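Local structure of secreted protein (Streptomyces lividans TK24, 5LXZ) at residues 353-358 / 408-413; 397-402 / 446-451; 517-522 / 568-573. The protein binds copper and probably works as a copper-radical oxidase of the galactose oxidase-like AA5 family, built around a kelch beta-propeller. The protein carries 1 engineered substitution. All coordinates share one frame; numbering follows the deposited sequence.

Contact 1: residues 353-358 / 408-413; sequences NTVLLP and PQASIL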
loop_
_atom_site.group_PDB
_atom_site.type_symbol
_atom_site.label_atom_id
_atom_site.label_comp_id
_atom_site.label_asym_id
_atom_site.label_seq_id
_atom_site.Cartn_x
_atom_site.Cartn_y
_atom_site.Cartn_z
ATOM N N ASN A 353 -3.936 5.824 -5.267
ATOM C CA ASN A 353 -2.663 6.137 -4.668
ATOM C C ASN A 353 -2.805 7.417 -3.871
ATOM O O ASN A 353 -3.720 8.234 -4.109
ATOM C CB ASN A 353 -1.551 6.172 -5.733
ATOM C CG ASN A 353 -0.221 5.725 -5.189
ATOM O OD1 ASN A 353 0.139 6.118 -4.059
ATOM N ND2 ASN A 353 0.490 4.895 -5.891
ATOM N N THR A 354 -1.872 7.638 -2.942
ATOM C CA THR A 354 -1.825 8.820 -2.113
ATOM C C THR A 354 -0.382 9.268 -2.034
ATOM O O THR A 354 0.491 8.426 -1.780
ATOM C CB THR A 354 -2.273 8.539 -0.680
ATOM O OG1 THR A 354 -3.536 7.861 -0.681
ATOM C CG2 THR A 354 -2.380 9.817 0.106
ATOM N N VAL A 355 -0.164 10.567 -2.173
ATOM C CA VAL A 355 1.172 11.164 -2.050
ATOM C C VAL A 355 1.094 12.393 -1.200
ATOM O O VAL A 355 0.194 13.229 -1.401
ATOM C CB VAL A 355 1.728 11.549 -3.456
ATOM C CG1 VAL A 355 3.068 12.209 -3.354
ATOM C CG2 VAL A 355 1.881 10.313 -4.320
ATOM N N LEU A 356 2.061 12.521 -0.291
ATOM C CA LEU A 356 2.332 13.780 0.404
ATOM C C LEU A 356 3.171 14.599 -0.571
ATOM O O LEU A 356 4.306 14.219 -0.860
ATOM C CB LEU A 356 3.028 13.531 1.725
ATOM C CG LEU A 356 3.530 14.751 2.482
ATOM C CD1 LEU A 356 2.491 15.833 2.632
ATOM C CD2 LEU A 356 4.013 14.291 3.834
ATOM N N LEU A 357 2.569 15.603 -1.187
ATOM C CA LEU A 357 3.241 16.335 -2.242
ATOM C C LEU A 357 4.484 17.032 -1.765
ATOM O O LEU A 357 4.572 17.435 -0.611
ATOM C CB LEU A 357 2.317 17.366 -2.877
ATOM C CG LEU A 357 1.084 16.800 -3.563
ATOM C CD1 LEU A 357 0.154 17.951 -3.946
ATOM C CD2 LEU A 357 1.452 15.995 -4.792
ATOM N N PRO A 358 5.462 17.188 -2.672
ATOM C CA PRO A 358 6.674 17.906 -2.336
ATOM C C PRO A 358 6.423 19.415 -2.376
ATOM O O PRO A 358 5.695 19.863 -3.271
ATOM C CB PRO A 358 7.649 17.452 -3.427
ATOM C CG PRO A 358 6.835 17.081 -4.575
ATOM C CD PRO A 358 5.503 16.623 -4.035
ATOM N N PRO A 408 -2.811 3.436 -9.943
ATOM C CA PRO A 408 -1.714 4.232 -10.515
ATOM C C PRO A 408 -0.513 4.209 -9.606
ATOM O O PRO A 408 -0.648 4.273 -8.351
ATOM C CB PRO A 408 -2.290 5.657 -10.566
ATOM C CG PRO A 408 -3.288 5.654 -9.447
ATOM C CD PRO A 408 -3.897 4.272 -9.429
ATOM N N GLN A 409 0.666 4.066 -10.219
ATOM C CA GLN A 409 1.931 4.255 -9.487
ATOM C C GLN A 409 2.180 5.743 -9.332
ATOM O O GLN A 409 1.820 6.534 -10.210
ATOM C CB GLN A 409 3.077 3.597 -10.229
ATOM C CG GLN A 409 3.008 2.077 -10.305
ATOM C CD GLN A 409 2.333 1.537 -11.566
ATOM O OE1 GLN A 409 2.881 1.665 -12.666
ATOM N NE2 GLN A 409 1.165 0.939 -11.430
ATOM N N ALA A 410 2.782 6.174 -8.217
ATOM C CA ALA A 410 3.026 7.561 -7.945
ATOM C C ALA A 410 4.248 7.741 -7.100
ATOM O O ALA A 410 4.286 7.238 -5.968
ATOM C CB ALA A 410 1.824 8.247 -7.351
ATOM N N SER A 411 5.278 8.372 -7.654
ATOM C CA SER A 411 6.562 8.529 -6.979
ATOM C C SER A 411 6.988 9.983 -7.023
ATOM O O SER A 411 6.970 10.600 -8.089
ATOM C CB SER A 411 7.630 7.677 -7.671
ATOM O OG SER A 411 7.596 6.306 -7.219
ATOM N N ILE A 412 7.378 10.533 -5.886
ATOM C CA ILE A 412 7.935 11.878 -5.799
ATOM C C ILE A 412 9.328 11.899 -6.419
ATOM O O ILE A 412 10.135 10.991 -6.191
ATOM C CB ILE A 412 8.051 12.310 -4.341
ATOM C CG1 ILE A 412 6.662 12.347 -3.670
ATOM C CG2 ILE A 412 8.737 13.651 -4.229
ATOM C CD1 ILE A 412 6.784 12.487 -2.167
ATOM N N LEU A 413 9.607 12.901 -7.256
ATOM C CA LEU A 413 10.932 13.097 -7.837
ATOM C C LEU A 413 11.645 14.275 -7.179
ATOM O O LEU A 413 10.997 15.152 -6.604
ATOM C CB LEU A 413 10.805 13.397 -9.346
ATOM C CG LEU A 413 10.728 12.164 -10.266
ATOM C CD1 LEU A 413 9.784 11.090 -9.864
ATOM C CD2 LEU A 413 10.476 12.607 -11.714
HETATM O O HOH W 1 2.909 5.843 -3.918
#
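Packing between successive blades of the kelch beta-propeller is exemplified here by their innermost strands, 353-356 and 409-412, which run almost parallel (9°) without pairing their backbones. Along 408-413 the contact begins at P408, whose carbonyl O receives ND2 of N353 at 2.8 Å in a nearly straight bond (170°). The bond lies in the amide plane of N353 and in the carbonyl plane of P408. On the other branch, OD1 accepts the backbone N of T354 at 2.8 Å on a lone pair, so the carboxamide is gripped at both ends and its rotation fixed. Q409 faces away, its OE1 bonded to NE of R458. At A410 contact turns apolar: CB meets CG2 of V355 at 3.7 Å. The carbonyl O of A410 bonds at 2.8 Å to a water, which bonds also to OD1 of N353 at 2.8 Å; Q554 NE2 is a second donor to that carbonyl. S411 turns from the interface towards S464. I412 then fills the far end, CG1 lying 3.6 Å from CG1 of V355 as the two side chains slide past each other in opposite senses. Its CG2 meets the P358 ring tip to tip at CG (3.9 Å), while CD1, at the end of the CG1 branch, comes within 3.3 Å of the carbonyl O of L356.

Contact 2: residues 397-402 / 446-451; sequences DGPSLE and NEFERV. With EDO (1,2-ethanediol), chain H.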
loop_
_atom_site.group_PDB
_atom_site.type_symbol
_atom_site.label_atom_id
_atom_site.label_comp_id
_atom_site.label_asym_id
_atom_site.label_seq_id
_atom_site.Cartn_x
_atom_site.Cartn_y
_atom_site.Cartn_z
ATOM N N ASP A 397 -10.639 19.128 -6.260
ATOM C CA ASP A 397 -10.112 18.378 -7.388
ATOM C C ASP A 397 -8.842 19.034 -7.911
ATOM O O ASP A 397 -8.740 20.273 -7.990
ATOM C CB ASP A 397 -11.120 18.285 -8.553
ATOM C CG ASP A 397 -12.299 17.413 -8.253
ATOM O OD1 ASP A 397 -12.350 16.807 -7.163
ATOM O OD2 ASP A 397 -13.214 17.297 -9.128
ATOM N N GLY A 398 -7.876 18.188 -8.260
ATOM C CA GLY A 398 -6.697 18.606 -9.019
ATOM C C GLY A 398 -6.907 18.273 -10.487
ATOM O O GLY A 398 -8.034 18.030 -10.955
ATOM N N PRO A 399 -5.819 18.244 -11.253
ATOM C CA PRO A 399 -5.950 17.885 -12.653
ATOM C C PRO A 399 -6.379 16.447 -12.838
ATOM O O PRO A 399 -6.008 15.552 -12.041
ATOM C CB PRO A 399 -4.523 18.108 -13.206
ATOM C CG PRO A 399 -3.654 17.864 -12.032
ATOM C CD PRO A 399 -4.400 18.379 -10.842
ATOM N N SER A 400 -7.112 16.190 -13.908
ATOM C CA SER A 400 -7.557 14.849 -14.196
ATOM C C SER A 400 -6.662 14.059 -15.127
ATOM O O SER A 400 -5.965 14.635 -15.966
ATOM C CB SER A 400 -8.960 14.859 -14.777
ATOM O OG SER A 400 -9.855 15.352 -13.805
ATOM N N LEU A 401 -6.720 12.745 -14.979
ATOM C CA LEU A 401 -6.186 11.798 -15.927
ATOM C C LEU A 401 -7.142 11.722 -17.113
ATOM O O LEU A 401 -8.264 12.259 -17.057
ATOM C CB LEU A 401 -6.068 10.433 -15.271
ATOM C CG LEU A 401 -5.212 10.396 -14.007
ATOM C CD1 LEU A 401 -5.443 9.114 -13.230
ATOM C CD2 LEU A 401 -3.746 10.563 -14.339
ATOM N N GLU A 402 -6.729 11.052 -18.166
ATOM C CA GLU A 402 -7.599 10.864 -19.336
ATOM C C GLU A 402 -8.671 9.813 -19.070
ATOM O O GLU A 402 -9.796 9.980 -19.520
ATOM C CB GLU A 402 -6.800 10.529 -20.611
ATOM C CG GLU A 402 -7.675 10.292 -21.848
ATOM C CD GLU A 402 -6.980 9.663 -23.037
ATOM O OE1 GLU A 402 -5.829 9.235 -22.939
ATOM O OE2 GLU A 402 -7.630 9.613 -24.127
ATOM N N ASN A 446 -0.008 23.034 -10.755
ATOM C CA ASN A 446 -1.179 22.167 -10.564
ATOM C C ASN A 446 -1.682 21.521 -11.832
ATOM O O ASN A 446 -2.889 21.318 -12.007
ATOM C CB ASN A 446 -2.286 22.916 -9.814
ATOM C CG ASN A 446 -3.316 21.989 -9.183
ATOM O OD1 ASN A 446 -3.031 20.862 -8.786
ATOM N ND2 ASN A 446 -4.514 22.480 -9.058
ATOM N N GLU A 447 -0.741 21.130 -12.695
ATOM C CA GLU A 447 -1.089 20.459 -13.930
ATOM C C GLU A 447 -0.277 19.211 -14.142
ATOM O O GLU A 447 0.811 19.069 -13.602
ATOM C CB GLU A 447 -0.863 21.391 -15.139
ATOM C CG GLU A 447 -1.675 22.691 -15.097
ATOM C CD GLU A 447 -3.124 22.548 -15.472
ATOM O OE1 GLU A 447 -3.717 21.444 -15.403
ATOM O OE2 GLU A 447 -3.726 23.600 -15.851
ATOM N N PHE A 448 -0.804 18.350 -14.992
ATOM C CA PHE A 448 -0.095 17.177 -15.507
ATOM C C PHE A 448 0.559 17.499 -16.844
ATOM O O PHE A 448 0.001 18.228 -17.664
ATOM C CB PHE A 448 -1.064 16.032 -15.780
ATOM C CG PHE A 448 -1.456 15.225 -14.573
ATOM C CD1 PHE A 448 -0.498 14.621 -13.799
ATOM C CD2 PHE A 448 -2.796 14.943 -14.323
ATOM C CE1 PHE A 448 -0.866 13.813 -12.729
ATOM C CE2 PHE A 448 -3.170 14.150 -13.253
ATOM C CZ PHE A 448 -2.200 13.575 -12.471
ATOM N N GLU A 449 1.735 16.920 -17.032
ATOM C CA GLU A 449 2.466 16.927 -18.303
ATOM C C GLU A 449 2.599 15.471 -18.700
ATOM O O GLU A 449 3.154 14.684 -17.951
ATOM C CB GLU A 449 3.835 17.557 -18.105
ATOM C CG GLU A 449 4.779 17.422 -19.289
ATOM C CD GLU A 449 6.203 17.846 -18.959
ATOM O OE1 GLU A 449 6.511 18.173 -17.793
ATOM O OE2 GLU A 449 7.069 17.817 -19.888
ATOM N N ARG A 450 2.085 15.084 -19.852
ATOM C CA ARG A 450 2.303 13.756 -20.360
ATOM C C ARG A 450 3.772 13.545 -20.739
ATOM O O ARG A 450 4.412 14.409 -21.340
ATOM C CB ARG A 450 1.414 13.558 -21.569
ATOM C CG ARG A 450 1.374 12.165 -22.036
ATOM C CD ARG A 450 0.285 11.336 -21.406
ATOM N NE ARG A 450 0.316 10.132 -22.207
ATOM C CZ ARG A 450 -0.515 9.772 -23.161
ATOM N NH1 ARG A 450 -1.627 10.457 -23.413
ATOM N NH2 ARG A 450 -0.262 8.666 -23.826
ATOM N N VAL A 451 4.305 12.402 -20.357
ATOM C CA VAL A 451 5.672 12.013 -20.689
ATOM C C VAL A 451 5.665 10.676 -21.449
ATOM O O VAL A 451 4.616 10.261 -21.889
ATOM C CB VAL A 451 6.599 12.061 -19.472
ATOM C CG1 VAL A 451 6.760 13.495 -18.974
ATOM C CG2 VAL A 451 6.143 11.095 -18.339
HETATM C C1 EDO H . -7.398 21.681 -12.097
HETATM O O1 EDO H . -8.032 22.192 -10.920
HETATM C C2 EDO H . -5.906 21.944 -11.959
HETATM O O2 EDO H . -5.222 21.996 -13.214
HETATM O O HOH W 2 -6.614 21.887 -7.104
#
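On the outer side of the propeller, the loop that leaves the last strand of one blade packs against the outermost strand, 447-450, of the next. Next to that strand lies a G1 beta bulge, in which N446, at a positive phi of 55°, and E447 both face H442. The main anchor is P399, whose CG stands over one face of the F448 ring, 4.2 Å from its centroid and 28° off the normal, a CH-pi contact in which the two side chains cross at about a right angle. The carbonyl O of S400 lies at the edge of the phenyl ring, 3.6 Å from CD2 of F448, whereas CD2 of L401 comes obliquely to CE2 of F448 at 3.8 Å. The carbonyl O of P399 is also close to this ring, but its hydrogen bond goes to T383.

Nearer the bulge, N446 is turned so that OD1 bonds to Y441 while ND2 gives a hydrogen bond of 2.9 Å to a water; the same water donates to the carbonyl O of D397 at 2.8 Å. An ethanediol, probably from the crystallisation liquor, donates through O2 to the carbonyl O of N446 at 2.7 Å. At the far end E402 and R450 are merely charges near each other, each with a firmer partner, Q437 and D453 respectively. Direct attachment between loop and strand therefore rests on apolar and CH-pi packing around F448, with a polar link supplied through water near the bulge.

Contact 3: residues 517-522 / 568-573; sequences QTIARG and LTVTVP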
loop_
_atom_site.group_PDB
_atom_site.type_symbol
_atom_site.label_atom_id
_atom_site.label_comp_id
_atom_site.label_asym_id
_atom_site.label_seq_id
_atom_site.Cartn_x
_atom_site.Cartn_y
_atom_site.Cartn_z
ATOM N N GLN A 517 26.298 11.008 5.758
ATOM C CA GLN A 517 26.507 11.888 6.893
ATOM C C GLN A 517 25.328 11.697 7.792
ATOM O O GLN A 517 24.236 11.369 7.323
ATOM C CB GLN A 517 26.551 13.363 6.424
ATOM C CG GLN A 517 27.930 13.936 6.307
ATOM C CD GLN A 517 27.887 15.416 5.990
ATOM O OE1 GLN A 517 27.378 16.222 6.794
ATOM N NE2 GLN A 517 28.424 15.793 4.849
ATOM N N THR A 518 25.539 11.887 9.070
ATOM C CA THR A 518 24.443 12.096 10.012
ATOM C C THR A 518 24.224 13.584 10.212
ATOM O O THR A 518 25.180 14.340 10.484
ATOM C CB THR A 518 24.767 11.435 11.349
ATOM O OG1 THR A 518 24.935 10.032 11.105
ATOM C CG2 THR A 518 23.685 11.631 12.364
ATOM N N ILE A 519 22.998 14.053 10.009
ATOM C CA ILE A 519 22.656 15.445 10.299
ATOM C C ILE A 519 21.364 15.446 11.093
ATOM O O ILE A 519 20.350 14.905 10.635
ATOM C CB ILE A 519 22.479 16.324 9.039
ATOM C CG1 ILE A 519 23.699 16.171 8.089
ATOM C CG2 ILE A 519 22.252 17.797 9.429
ATOM C CD1 ILE A 519 23.491 16.830 6.737
ATOM N N ALA A 520 21.415 16.043 12.258
ATOM C CA ALA A 520 20.253 16.126 13.152
ATOM C C ALA A 520 19.304 17.199 12.694
ATOM O O ALA A 520 19.684 18.164 12.056
ATOM C CB ALA A 520 20.676 16.445 14.543
ATOM N N ARG A 521 18.036 16.998 13.029
ATOM C CA ARG A 521 17.047 18.043 12.877
ATOM C C ARG A 521 17.551 19.311 13.539
ATOM O O ARG A 521 18.057 19.291 14.640
ATOM C CB ARG A 521 15.744 17.637 13.520
ATOM C CG ARG A 521 14.940 16.605 12.729
ATOM C CD ARG A 521 13.609 16.315 13.388
ATOM N NE ARG A 521 13.793 15.692 14.671
ATOM C CZ ARG A 521 14.032 14.404 14.899
ATOM N NH1 ARG A 521 13.838 13.483 13.971
ATOM N NH2 ARG A 521 14.355 14.019 16.124
ATOM N N GLY A 522 17.408 20.398 12.802
ATOM C CA GLY A 522 17.883 21.714 13.235
ATOM C C GLY A 522 19.369 21.917 13.121
ATOM O O GLY A 522 19.849 22.990 13.457
ATOM N N LEU A 568 28.607 23.339 -0.080
ATOM C CA LEU A 568 27.183 23.498 0.084
ATOM C C LEU A 568 26.832 23.092 1.505
ATOM O O LEU A 568 27.042 21.948 1.882
ATOM C CB LEU A 568 26.485 22.595 -0.909
ATOM C CG LEU A 568 24.989 22.827 -0.942
ATOM C CD1 LEU A 568 24.617 24.106 -1.685
ATOM C CD2 LEU A 568 24.293 21.654 -1.591
ATOM N N THR A 569 26.323 24.039 2.288
ATOM C CA THR A 569 25.900 23.762 3.676
ATOM C C THR A 569 24.393 23.686 3.675
ATOM O O THR A 569 23.736 24.603 3.257
ATOM C CB THR A 569 26.385 24.839 4.618
ATOM O OG1 THR A 569 27.817 24.780 4.565
ATOM C CG2 THR A 569 25.933 24.592 6.033
ATOM N N VAL A 570 23.860 22.607 4.215
ATOM C CA VAL A 570 22.405 22.409 4.262
ATOM C C VAL A 570 21.971 22.334 5.708
ATOM O O VAL A 570 22.742 21.914 6.555
ATOM C CB VAL A 570 21.991 21.128 3.509
ATOM C CG1 VAL A 570 22.530 21.143 2.100
ATOM C CG2 VAL A 570 22.465 19.869 4.206
ATOM N N THR A 571 20.723 22.699 5.970
ATOM C CA THR A 571 20.191 22.644 7.336
ATOM C C THR A 571 18.893 21.845 7.301
ATOM O O THR A 571 18.021 22.121 6.522
ATOM C CB THR A 571 19.962 24.064 7.901
ATOM O OG1 THR A 571 21.218 24.788 7.853
ATOM C CG2 THR A 571 19.495 24.041 9.336
ATOM N N VAL A 572 18.811 20.857 8.175
ATOM C CA VAL A 572 17.642 20.008 8.260
ATOM C C VAL A 572 16.583 20.742 9.071
ATOM O O VAL A 572 16.864 21.243 10.154
ATOM C CB VAL A 572 18.012 18.662 8.919
ATOM C CG1 VAL A 572 16.783 17.772 9.067
ATOM C CG2 VAL A 572 19.037 17.916 8.075
ATOM N N PRO A 573 15.332 20.736 8.599
ATOM C CA PRO A 573 14.280 21.381 9.357
ATOM C C PRO A 573 14.052 20.745 10.731
ATOM O O PRO A 573 14.376 19.586 10.952
ATOM C CB PRO A 573 13.029 21.108 8.518
ATOM C CG PRO A 573 13.515 20.979 7.167
ATOM C CD PRO A 573 14.893 20.401 7.239
#
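Peptide planes, not aromatic rings, are the flat groups that meet here. Above the carbonyl plane of V572 lies the backbone N of G522, 40° out of it and so not on a lone pair; the resulting hydrogen bond to V572 O is 2.8 Å long and bent (140°). The P573 ring turns from the contact to lie against I557 and L559 of strand 556-564, and the flat guanidinium of R521 leads off to V579 O and S581 OG, both bonded by NH1. What R521 gives to the contact is its stem, whose CB rests 3.5 Å from the carbonyl O of P573.

Beneath this turn, V572 points its two methyl groups at different neighbours. CG1, anti to the backbone N, lies 3.8 Å from CA of R521, while CG2 presses on CG2 of I519 at 3.5 Å, tighter than usual for two carbons. CB of V572 also sits 3.6 Å from the carbonyl O of A520. Farther on, CD1 of I519 reaches CG2 of V570 at 4.1 Å, the two side chains crossing at about a right angle, and both rest on F527. An alanine at V572 would remove both methyl groups and would probably loosen the fit against I519 and R521.

In the Early set domain this links the connection between the two outermost strands, 517-518 and 524-528, to the end of strand 567-571, which pairs with 524-528. G522, at a positive phi of 76° that glycine adopts readily, turns its N-H to V572. The chemistry is lopsided: one bent backbone bond and close aliphatic packing hold the turn, while the carbonyl O of P573, buried against the stem of R521, finds no polar partner in the model.

Overall arrangement
Read from the N terminus, the chain opens contact 1 at 353-358, on the inner strand of a propeller blade, and opens contact 2 at 397-402, where that blade's outermost strand ends and the following loop begins. Contact 1 then closes at 408-413, the inner strand of the next blade, and contact 2 closes at 446-451, that blade's outermost strand. The two loops thus cross rather than nest, and together they join the same two blades near the propeller's inside and near its outside, their centres about 13 Å apart. Contact 3 follows in series, closing a separate loop wholly within the Early set domain; its centre lies about 24 Å from that of contact 1.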